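Local coordinates for uncharacterized protein (Ruminococcus gnavus, PDB 4QAN) that is of unknown function but adopts a cystatin-like fold as a divergent member of the NTF2-like superfamily and probably binds metal ions, at residues A[280-285]-A[291-296]; A[77-82]-A[270-275]. All coordinates share one frame; numbering follows the deposited sequence.

Interaction 1. Residues A[280-285]-A[291-296]; sequences ARLYGK and NKLRGK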
loop_
_atom_site.group_PDB
_atom_site.type_symbol
_atom_site.label_atom_id
_atom_site.label_comp_id
_atom_site.label_asym_id
_atom_site.label_seq_id
_atom_site.Cartn_x
_atom_site.Cartn_y
_atom_site.Cartn_z
ATOM N N ALA A 280 4.377 -17.930 1.949
ATOM C CA ALA A 280 3.054 -18.554 1.907
ATOM C C ALA A 280 2.375 -18.376 0.543
ATOM O O ALA A 280 2.437 -17.295 -0.060
ATOM C CB ALA A 280 2.164 -17.976 3.005
ATOM N N ARG A 281 1.738 -19.441 0.073
ATOM C CA ARG A 281 0.927 -19.421 -1.157
ATOM C C ARG A 281 -0.564 -19.514 -0.830
ATOM O O ARG A 281 -0.941 -20.118 0.171
ATOM C CB ARG A 281 1.313 -20.587 -2.060
ATOM C CG ARG A 281 2.361 -20.243 -3.097
ATOM C CD ARG A 281 3.694 -19.890 -2.476
ATOM N NE ARG A 281 4.720 -19.784 -3.503
ATOM C CZ ARG A 281 5.984 -19.438 -3.277
ATOM N NH1 ARG A 281 6.400 -19.149 -2.050
ATOM N NH2 ARG A 281 6.839 -19.374 -4.290
ATOM N N LEU A 282 -1.407 -18.934 -1.679
ATOM C CA LEU A 282 -2.859 -18.983 -1.470
ATOM C C LEU A 282 -3.574 -20.064 -2.274
ATOM O O LEU A 282 -4.772 -20.278 -2.083
ATOM C CB LEU A 282 -3.492 -17.635 -1.805
ATOM C CG LEU A 282 -2.920 -16.434 -1.060
ATOM C CD1 LEU A 282 -3.607 -15.171 -1.535
ATOM C CD2 LEU A 282 -3.063 -16.593 0.447
ATOM N N TYR A 283 -2.873 -20.745 -3.173
ATOM C CA TYR A 283 -3.533 -21.744 -4.018
ATOM C C TYR A 283 -3.695 -23.072 -3.305
ATOM O O TYR A 283 -2.900 -23.422 -2.422
ATOM C CB TYR A 283 -2.814 -21.948 -5.355
ATOM C CG TYR A 283 -1.367 -22.400 -5.301
ATOM C CD1 TYR A 283 -1.017 -23.698 -4.914
ATOM C CD2 TYR A 283 -0.345 -21.544 -5.688
ATOM C CE1 TYR A 283 0.312 -24.121 -4.902
ATOM C CE2 TYR A 283 0.987 -21.956 -5.678
ATOM C CZ TYR A 283 1.310 -23.243 -5.285
ATOM O OH TYR A 283 2.625 -23.654 -5.273
ATOM N N GLY A 284 -4.737 -23.800 -3.702
ATOM C CA GLY A 284 -4.995 -25.141 -3.195
ATOM C C GLY A 284 -5.073 -25.195 -1.688
ATOM O O GLY A 284 -4.519 -26.102 -1.063
ATOM N N LYS A 285 -5.742 -24.204 -1.108
ATOM C CA LYS A 285 -5.955 -24.147 0.325
ATOM C C LYS A 285 -7.449 -24.077 0.610
ATOM O O LYS A 285 -8.162 -23.272 0.014
ATOM C CB LYS A 285 -5.247 -22.932 0.911
ATOM C CG LYS A 285 -3.784 -23.167 1.252
ATOM C CD LYS A 285 -3.312 -22.139 2.272
ATOM C CE LYS A 285 -1.951 -22.487 2.849
ATOM N NZ LYS A 285 -0.871 -22.281 1.846
ATOM N N ASN A 291 -7.824 -19.901 7.066
ATOM C CA ASN A 291 -8.005 -19.391 8.422
ATOM C C ASN A 291 -6.775 -19.612 9.298
ATOM O O ASN A 291 -6.389 -18.712 10.041
ATOM C CB ASN A 291 -9.268 -19.969 9.072
ATOM C CG ASN A 291 -10.496 -19.124 8.794
ATOM O OD1 ASN A 291 -10.449 -17.888 8.870
ATOM N ND2 ASN A 291 -11.597 -19.776 8.468
ATOM N N LYS A 292 -6.136 -20.772 9.196
ATOM C CA LYS A 292 -4.888 -20.987 9.938
ATOM C C LYS A 292 -3.843 -19.943 9.542
ATOM O O LYS A 292 -3.168 -19.371 10.404
ATOM C CB LYS A 292 -4.330 -22.403 9.744
ATOM C CG LYS A 292 -4.881 -23.437 10.730
ATOM C CD LYS A 292 -6.361 -23.730 10.476
ATOM C CE LYS A 292 -6.989 -24.647 11.516
ATOM N NZ LYS A 292 -6.505 -26.048 11.399
ATOM N N LEU A 293 -3.718 -19.683 8.240
ATOM C CA LEU A 293 -2.721 -18.725 7.757
ATOM C C LEU A 293 -3.059 -17.330 8.275
ATOM O O LEU A 293 -2.188 -16.599 8.709
ATOM C CB LEU A 293 -2.633 -18.757 6.228
ATOM C CG LEU A 293 -1.817 -17.646 5.564
ATOM C CD1 LEU A 293 -0.382 -17.689 6.050
ATOM C CD2 LEU A 293 -1.883 -17.738 4.042
ATOM N N ARG A 294 -4.336 -16.973 8.233
ATOM C CA ARG A 294 -4.825 -15.738 8.853
ATOM C C ARG A 294 -4.330 -15.627 10.304
ATOM O O ARG A 294 -3.770 -14.610 10.705
ATOM C CB ARG A 294 -6.360 -15.705 8.803
ATOM C CG ARG A 294 -6.963 -14.319 8.693
ATOM C CD ARG A 294 -8.477 -14.389 8.501
ATOM N NE ARG A 294 -9.194 -14.502 9.768
ATOM C CZ ARG A 294 -10.514 -14.633 9.881
ATOM N NH1 ARG A 294 -11.286 -14.690 8.802
ATOM N NH2 ARG A 294 -11.069 -14.727 11.083
ATOM N N GLY A 295 -4.489 -16.701 11.071
ATOM C CA GLY A 295 -4.137 -16.699 12.491
ATOM C C GLY A 295 -2.659 -16.501 12.708
ATOM O O GLY A 295 -2.235 -15.872 13.669
ATOM N N LYS A 296 -1.886 -17.029 11.772
ATOM C CA LYS A 296 -0.433 -16.978 11.792
ATOM C C LYS A 296 0.128 -15.581 11.467
ATOM O O LYS A 296 1.305 -15.296 11.729
ATOM C CB LYS A 296 0.052 -18.019 10.783
ATOM C CG LYS A 296 1.504 -18.441 10.852
ATOM C CD LYS A 296 1.661 -19.759 10.097
ATOM C CE LYS A 296 2.987 -19.849 9.359
ATOM N NZ LYS A 296 4.143 -19.666 10.276
#
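Leu293 reaches out from helix 287-296 and sets its two methyl groups against Ala280 and Leu282, a compact case of one helix residue packing against the connection that leads into its own helix. The apolar part of the contact rests on three side chains. CD1 of Leu293 lies 4.0 Å from CB of Ala280, and CD2 of Leu293 meets CD2 of Leu282, also at 4.0 Å. Because CG of Leu293 stands anti to the backbone N (chi1 170°), the branch extends toward the loop and divides its methyls between the two partners, although Ala280 CB is also 4.2 Å from Leu293 CD2. Leu282 crosses Leu293 at about a right angle, and the two meet through their CD2 methyls.

Across the two segments the contact is purely apolar. Within 280-285, the Lys285 chain runs extended back along the segment and turns only at its last torsion, bringing NZ to Arg281 O at 2.7 Å, with a C=O...N angle of 152° and the donor tilted 20° from the carbonyl plane. In the helix, Gly295 N bonds to Asn291 O at 3.0 Å.

Leu282 also packs on Ala65 of helix 61-67 and on Leu76, while Ala280 touches Leu73. This is plain hydrophobic packing of an inter-helix loop, the linker between helices 254-275 and 287-296, on the helix it leads into.

Interaction 2. Residues A[77-82]-A[270-275]; sequences PAPTSD and MLYGFL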
loop_
_atom_site.group_PDB
_atom_site.type_symbol
_atom_site.label_atom_id
_atom_site.label_comp_id
_atom_site.label_asym_id
_atom_site.label_seq_id
_atom_site.Cartn_x
_atom_site.Cartn_y
_atom_site.Cartn_z
ATOM N N PRO A 77 -1.740 -6.568 0.180
ATOM C CA PRO A 77 -1.596 -5.687 1.355
ATOM C C PRO A 77 -1.859 -6.397 2.685
ATOM O O PRO A 77 -2.578 -7.394 2.727
ATOM C CB PRO A 77 -2.660 -4.589 1.131
ATOM C CG PRO A 77 -2.944 -4.602 -0.331
ATOM C CD PRO A 77 -2.691 -6.017 -0.810
ATOM N N ALA A 78 -1.274 -5.874 3.756
ATOM C CA ALA A 78 -1.341 -6.507 5.080
ATOM C C ALA A 78 -2.779 -6.635 5.549
ATOM O O ALA A 78 -3.616 -5.824 5.139
ATOM C CB ALA A 78 -0.527 -5.698 6.088
ATOM N N PRO A 79 -3.071 -7.642 6.412
ATOM C CA PRO A 79 -4.416 -7.958 6.885
ATOM C C PRO A 79 -4.951 -7.042 8.017
ATOM O O PRO A 79 -5.230 -7.490 9.140
ATOM C CB PRO A 79 -4.274 -9.412 7.352
ATOM C CG PRO A 79 -2.876 -9.490 7.837
ATOM C CD PRO A 79 -2.098 -8.662 6.858
ATOM N N THR A 80 -5.120 -5.770 7.680
ATOM C CA THR A 80 -5.543 -4.757 8.631
ATOM C C THR A 80 -6.964 -5.007 9.131
ATOM O O THR A 80 -7.279 -4.685 10.267
ATOM C CB THR A 80 -5.429 -3.347 8.021
ATOM O OG1 THR A 80 -4.052 -2.969 7.992
ATOM C CG2 THR A 80 -6.204 -2.312 8.816
ATOM N N SER A 81 -7.813 -5.573 8.284
ATOM C CA SER A 81 -9.186 -5.908 8.684
ATOM C C SER A 81 -9.232 -6.979 9.782
ATOM O O SER A 81 -10.208 -7.054 10.511
ATOM C CB SER A 81 -9.984 -6.410 7.476
ATOM O OG SER A 81 -9.460 -7.637 6.983
ATOM N N ASP A 82 -8.194 -7.812 9.887
ATOM C CA ASP A 82 -8.092 -8.740 11.010
ATOM C C ASP A 82 -7.267 -8.168 12.156
ATOM O O ASP A 82 -7.552 -8.439 13.307
ATOM C CB ASP A 82 -7.496 -10.070 10.559
ATOM C CG ASP A 82 -8.445 -10.853 9.667
ATOM O OD1 ASP A 82 -9.558 -11.182 10.120
ATOM O OD2 ASP A 82 -8.081 -11.125 8.513
HETATM N N MSE A 270 9.364 -8.128 5.839
HETATM C CA MSE A 270 10.239 -8.411 6.967
HETATM C C MSE A 270 9.429 -9.009 8.100
HETATM O O MSE A 270 9.801 -10.037 8.649
HETATM C CB MSE A 270 10.982 -7.140 7.389
HETATM C CG MSE A 270 11.868 -7.468 8.589
HETATM SE SE MSE A 270 12.897 -5.949 9.268
HETATM C CE MSE A 270 11.478 -5.130 10.364
ATOM N N LEU A 271 8.311 -8.389 8.454
ATOM C CA LEU A 271 7.461 -8.928 9.509
ATOM C C LEU A 271 6.980 -10.345 9.167
ATOM O O LEU A 271 6.938 -11.217 10.050
ATOM C CB LEU A 271 6.258 -8.015 9.770
ATOM C CG LEU A 271 6.563 -6.553 10.090
ATOM C CD1 LEU A 271 5.272 -5.781 10.217
ATOM C CD2 LEU A 271 7.409 -6.405 11.347
ATOM N N TYR A 272 6.629 -10.584 7.897
ATOM C CA TYR A 272 6.166 -11.910 7.481
ATOM C C TYR A 272 7.306 -12.909 7.658
ATOM O O TYR A 272 7.075 -14.081 7.981
ATOM C CB TYR A 272 5.670 -11.896 6.030
ATOM C CG TYR A 272 4.283 -11.284 5.800
ATOM C CD1 TYR A 272 3.607 -10.568 6.802
ATOM C CD2 TYR A 272 3.655 -11.427 4.575
ATOM C CE1 TYR A 272 2.356 -10.028 6.563
ATOM C CE2 TYR A 272 2.415 -10.870 4.325
ATOM C CZ TYR A 272 1.772 -10.180 5.316
ATOM O OH TYR A 272 0.537 -9.656 5.049
ATOM N N GLY A 273 8.539 -12.445 7.481
ATOM C CA GLY A 273 9.716 -13.296 7.713
ATOM C C GLY A 273 9.798 -13.806 9.148
ATOM O O GLY A 273 10.086 -14.988 9.383
ATOM N N PHE A 274 9.558 -12.919 10.113
ATOM C CA PHE A 274 9.575 -13.303 11.537
ATOM C C PHE A 274 8.355 -14.163 11.871
ATOM O O PHE A 274 8.431 -15.061 12.697
ATOM C CB PHE A 274 9.593 -12.077 12.463
ATOM C CG PHE A 274 10.853 -11.264 12.383
ATOM C CD1 PHE A 274 12.066 -11.792 12.783
ATOM C CD2 PHE A 274 10.817 -9.942 11.948
ATOM C CE1 PHE A 274 13.221 -11.034 12.719
ATOM C CE2 PHE A 274 11.976 -9.182 11.877
ATOM C CZ PHE A 274 13.177 -9.729 12.273
ATOM N N LEU A 275 7.234 -13.880 11.225
ATOM C CA LEU A 275 6.031 -14.678 11.402
ATOM C C LEU A 275 6.091 -16.043 10.722
ATOM O O LEU A 275 5.226 -16.882 10.963
ATOM C CB LEU A 275 4.828 -13.920 10.871
ATOM C CG LEU A 275 4.459 -12.653 11.637
ATOM C CD1 LEU A 275 3.514 -11.777 10.818
ATOM C CD2 LEU A 275 3.833 -13.023 12.964
#
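Tyr272 projects from helix 254-275 toward the loop 77-82 and presents its phenol end to Pro79 and Ala78, illustrating how one long aromatic side chain can bridge backbones that remain well apart. The nearest alpha carbons, Ala78 CA and Tyr272 CA, are 9.6 Å apart. With chi1 at -77°, CG of Tyr272 lies anti to its carbonyl carbon, and the ring extends away from the helix to bring OH up to the loop. There OH is 3.3 Å from CD of Pro79; with the ring turned to a chi2 of 11°, this methylene sits at the ring edge near the ring plane, 4.4 Å from Tyr272 CZ. The proline ring therefore abuts the hydroxyl end of the tyrosine instead of stacking on a face, and the two side chains approach from opposite directions. On the Ala78 side, the backbone supplies the nearer atom: Ala78 CA is 3.7 Å from Tyr272 OH, whereas Ala78 CB is 4.2 Å from it.

Pro79 forms the centre of an inverse gamma turn, closed by a weak bond from Thr80 N to Ala78 O (3.0 Å). Thr90 OG1 of helix 87-108 is hydrogen-bonded to both Ala78 O and Thr80 OG1. The loop between helices 61-67 and 87-108 thus joins helix 254-275 through an inverse gamma turn packed against the hydroxyl end of a helix tyrosine.

Interactions 1 and 2 lie 12 Å apart, centre to centre, on the same side of the chain's centre, and directly touch through two polar contacts. Near the C-terminal end of helix 254-275, Leu275 O is 3.1 Å from Lys296 NZ, a probable hydrogen bond to the following helix. In that same following helix, Arg294 NE lies 3.4 Å from Asp82 OD1, a long and weak ion pair linking helix 287-296 to the loop 77-82. Thus the helix that carries Leu293 in interaction 1 is joined to both segments of interaction 2. Both contacts lie away from Ser360, the residue seen to bind magnesium, and are packing between helices and loops.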